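Local atomic coordinates of predicted ATPase involved in replication control, Cdc46/Mcm family (Methanopyrus kandleri AV19, PDB entry 3F8T), a protein that probably binds ATP and single-stranded DNA and is related to the MCM helicases that unwind DNA ahead of replication. Residues E109-M114 and I119-V124. The protein carries 2 engineered substitutions. Sequence-based numbering, arbitrary orientation.
Sequences ERIRPM and ISIEGV
Three isoleucines meet here in the same first rotamer: in Ile-111, Ile-119 and Ile-121 alike, the longer branch is tucked into the cleft flanked by the main-chain N and C atoms (chi1 70°, 73° and 61°), which turns CG2 to the side of N, directly across from C. That setting lays CG2 of Ile-111 against the strand, where this one methyl makes both of its residue's contacts with 119-124. Ile-111 CG2 lies 3.7 Å from Ile-119 CD1, the far end of the longer branch. On the short branch of the next isoleucine, Ile-111 CG2 is 3.7 Å from Ile-121 CG2. The Ile-111 and Ile-119 side chains cross at about a right angle. Met-114 approaches the other branch of Ile-119: bent at both chi2 and chi3, its chain curls so that CE comes 3.9 Å from Ile-119 CG2. Ile-119 is thus shared, CD1 with Ile-111 and CG2 with Met-114.

A turn containing the short 3-10 segment 112-113 sets the two loop residues, with Met-114 N hydrogen-bonded to Ile-111 O at 2.9 Å, the i to i+3 bond of such a turn. Ile-111 and Met-114 pack on the face of strand 118-130 that carries Ile-119 and Ile-121, consistent with a loop held against the OB-fold barrel; Val-146, Ile-163 and Leu-172, with Phe-105 beside Met-114, add to the apolar surroundings. Ser-120 hydrogen-bonds through its backbone to Phe-105 and Val-108, tying the preceding loop to the strand.

No hydrogen bond or charge pair joins 109-114 to 119-124; between them, attraction probably rests on the fit of aliphatic groups, mostly methyls, and the exclusion of water.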
ATOM      1  N   GLU A 109     -15.403  -7.760   8.766  1.00 33.66           N
ATOM      2  CA  GLU A 109     -15.453  -6.308   8.729  1.00 35.27           C
ATOM      3  C   GLU A 109     -15.906  -5.679  10.045  1.00 35.06           C
ATOM      4  O   GLU A 109     -15.630  -4.501  10.291  1.00 35.19           O
ATOM      5  CB  GLU A 109     -16.330  -5.853   7.557  1.00 35.56           C
ATOM      6  CG  GLU A 109     -15.763  -6.259   6.201  1.00 37.85           C
ATOM      7  CD  GLU A 109     -16.546  -5.690   5.029  1.00 38.33           C
ATOM      8  OE1 GLU A 109     -17.258  -4.677   5.221  1.00 42.42           O
ATOM      9  OE2 GLU A 109     -16.439  -6.257   3.917  1.00 42.61           O
ATOM     10  N   ARG A 110     -16.599  -6.462  10.879  1.00 34.93           N
ATOM     11  CA  ARG A 110     -17.078  -6.019  12.195  1.00 35.42           C
ATOM     12  C   ARG A 110     -16.864  -7.122  13.229  1.00 34.75           C
ATOM     13  O   ARG A 110     -17.602  -8.093  13.243  1.00 34.64           O
ATOM     14  CB  ARG A 110     -18.572  -5.639  12.147  1.00 35.80           C
ATOM     15  CG  ARG A 110     -18.886  -4.352  11.393  1.00 38.75           C
ATOM     16  CD  ARG A 110     -18.101  -3.171  11.953  1.00 43.07           C
ATOM     17  NE  ARG A 110     -18.070  -2.053  11.012  1.00 47.06           N
ATOM     18  CZ  ARG A 110     -18.893  -1.013  11.066  1.00 48.34           C
ATOM     19  NH1 ARG A 110     -19.807  -0.938  12.028  1.00 50.90           N
ATOM     20  NH2 ARG A 110     -18.803  -0.046  10.165  1.00 48.96           N
ATOM     21  N   ILE A 111     -15.862  -6.977  14.096  1.00 34.66           N
ATOM     22  CA  ILE A 111     -15.459  -8.098  14.977  1.00 34.42           C
ATOM     23  C   ILE A 111     -16.317  -8.303  16.238  1.00 34.59           C
ATOM     24  O   ILE A 111     -16.393  -9.410  16.768  1.00 33.76           O
ATOM     25  CB  ILE A 111     -13.958  -8.046  15.393  1.00 34.68           C
ATOM     26  CG1 ILE A 111     -13.682  -6.885  16.358  1.00 35.19           C
ATOM     27  CG2 ILE A 111     -13.042  -7.989  14.158  1.00 34.69           C
ATOM     28  CD1 ILE A 111     -12.683  -7.245  17.477  1.00 36.43           C
ATOM     29  N   ARG A 112     -16.949  -7.243  16.730  1.00 34.94           N
ATOM     30  CA  ARG A 112     -17.650  -7.323  18.025  1.00 35.56           C
ATOM     31  C   ARG A 112     -18.757  -8.394  18.071  1.00 35.30           C
ATOM     32  O   ARG A 112     -18.847  -9.140  19.050  1.00 35.58           O
ATOM     33  CB  ARG A 112     -18.181  -5.939  18.437  1.00 36.04           C
ATOM     34  CG  ARG A 112     -18.598  -5.824  19.897  1.00 38.42           C
ATOM     35  CD  ARG A 112     -18.715  -4.367  20.318  1.00 42.48           C
ATOM     36  NE  ARG A 112     -19.413  -4.220  21.593  1.00 45.59           N
ATOM     37  CZ  ARG A 112     -19.310  -3.162  22.398  1.00 47.57           C
ATOM     38  NH1 ARG A 112     -18.517  -2.142  22.083  1.00 47.85           N
ATOM     39  NH2 ARG A 112     -19.992  -3.129  23.535  1.00 47.77           N
ATOM     40  N   PRO A 113     -19.597  -8.488  17.020  1.00 35.11           N
ATOM     41  CA  PRO A 113     -20.637  -9.523  17.049  1.00 35.04           C
ATOM     42  C   PRO A 113     -20.070 -10.936  17.004  1.00 34.54           C
ATOM     43  O   PRO A 113     -20.801 -11.890  17.292  1.00 34.91           O
ATOM     44  CB  PRO A 113     -21.442  -9.255  15.771  1.00 34.71           C
ATOM     45  CG  PRO A 113     -21.132  -7.833  15.413  1.00 35.78           C
ATOM     46  CD  PRO A 113     -19.694  -7.677  15.794  1.00 35.39           C
ATOM     47  N   MET A 114     -18.784 -11.062  16.656  1.00 33.29           N
ATOM     48  CA  MET A 114     -18.122 -12.366  16.553  1.00 32.51           C
ATOM     49  C   MET A 114     -17.449 -12.806  17.854  1.00 31.46           C
ATOM     50  O   MET A 114     -16.550 -13.647  17.820  1.00 30.40           O
ATOM     51  CB  MET A 114     -17.080 -12.387  15.414  1.00 32.73           C
ATOM     52  CG  MET A 114     -17.610 -12.061  14.016  1.00 34.17           C
ATOM     53  SD  MET A 114     -18.891 -13.175  13.441  1.00 41.30           S
ATOM     54  CE  MET A 114     -17.959 -14.679  13.156  1.00 38.30           C
ATOM     55  N   ILE A 119     -11.748 -16.174  13.798  1.00 20.87           N
ATOM     56  CA  ILE A 119     -11.929 -15.335  12.622  1.00 20.89           C
ATOM     57  C   ILE A 119     -10.570 -14.935  12.052  1.00 21.26           C
ATOM     58  O   ILE A 119      -9.542 -15.109  12.715  1.00 20.68           O
ATOM     59  CB  ILE A 119     -12.748 -14.032  12.946  1.00 21.25           C
ATOM     60  CG1 ILE A 119     -11.904 -13.028  13.747  1.00 20.29           C
ATOM     61  CG2 ILE A 119     -14.067 -14.378  13.682  1.00 20.92           C
ATOM     62  CD1 ILE A 119     -12.394 -11.602  13.687  1.00 21.09           C
ATOM     63  N   SER A 120     -10.570 -14.382  10.835  1.00 22.07           N
ATOM     64  CA  SER A 120      -9.414 -13.593  10.402  1.00 22.62           C
ATOM     65  C   SER A 120      -9.843 -12.155  10.129  1.00 23.00           C
ATOM     66  O   SER A 120     -11.011 -11.891   9.799  1.00 22.98           O
ATOM     67  CB  SER A 120      -8.704 -14.210   9.188  1.00 22.99           C
ATOM     68  OG  SER A 120      -9.308 -13.822   7.972  1.00 24.23           O
ATOM     69  N   ILE A 121      -8.912 -11.230  10.341  1.00 23.06           N
ATOM     70  CA  ILE A 121      -9.064  -9.856   9.870  1.00 22.84           C
ATOM     71  C   ILE A 121      -7.940  -9.561   8.890  1.00 22.89           C
ATOM     72  O   ILE A 121      -6.904 -10.228   8.907  1.00 22.45           O
ATOM     73  CB  ILE A 121      -9.086  -8.814  11.033  1.00 23.23           C
ATOM     74  CG1 ILE A 121      -7.780  -8.813  11.852  1.00 22.95           C
ATOM     75  CG2 ILE A 121     -10.307  -9.048  11.911  1.00 23.15           C
ATOM     76  CD1 ILE A 121      -7.615  -7.593  12.788  1.00 23.32           C
ATOM     77  N   GLU A 122      -8.149  -8.565   8.038  1.00 22.08           N
ATOM     78  CA  GLU A 122      -7.100  -8.123   7.154  1.00 22.38           C
ATOM     79  C   GLU A 122      -7.125  -6.606   7.054  1.00 21.71           C
ATOM     80  O   GLU A 122      -8.190  -6.006   6.880  1.00 20.97           O
ATOM     81  CB  GLU A 122      -7.288  -8.755   5.780  1.00 23.25           C
ATOM     82  CG  GLU A 122      -6.180  -8.446   4.779  1.00 26.82           C
ATOM     83  CD  GLU A 122      -6.474  -9.081   3.440  1.00 32.88           C
ATOM     84  OE1 GLU A 122      -7.412  -8.620   2.765  1.00 37.24           O
ATOM     85  OE2 GLU A 122      -5.789 -10.056   3.075  1.00 37.45           O
ATOM     86  N   GLY A 123      -5.955  -5.994   7.197  1.00 20.35           N
ATOM     87  CA  GLY A 123      -5.819  -4.566   6.974  1.00 20.09           C
ATOM     88  C   GLY A 123      -4.455  -4.012   7.322  1.00 18.87           C
ATOM     89  O   GLY A 123      -3.475  -4.747   7.361  1.00 19.55           O
ATOM     90  N   VAL A 124      -4.406  -2.708   7.567  1.00 18.59           N
ATOM     91  CA  VAL A 124      -3.143  -1.975   7.769  1.00 18.26           C
ATOM     92  C   VAL A 124      -2.953  -1.687   9.244  1.00 18.16           C
ATOM     93  O   VAL A 124      -3.882  -1.231   9.909  1.00 18.40           O
ATOM     94  CB  VAL A 124      -3.095  -0.643   6.939  1.00 18.64           C
ATOM     95  CG1 VAL A 124      -1.815   0.172   7.234  1.00 17.21           C
ATOM     96  CG2 VAL A 124      -3.176  -0.944   5.431  1.00 18.70           C
TER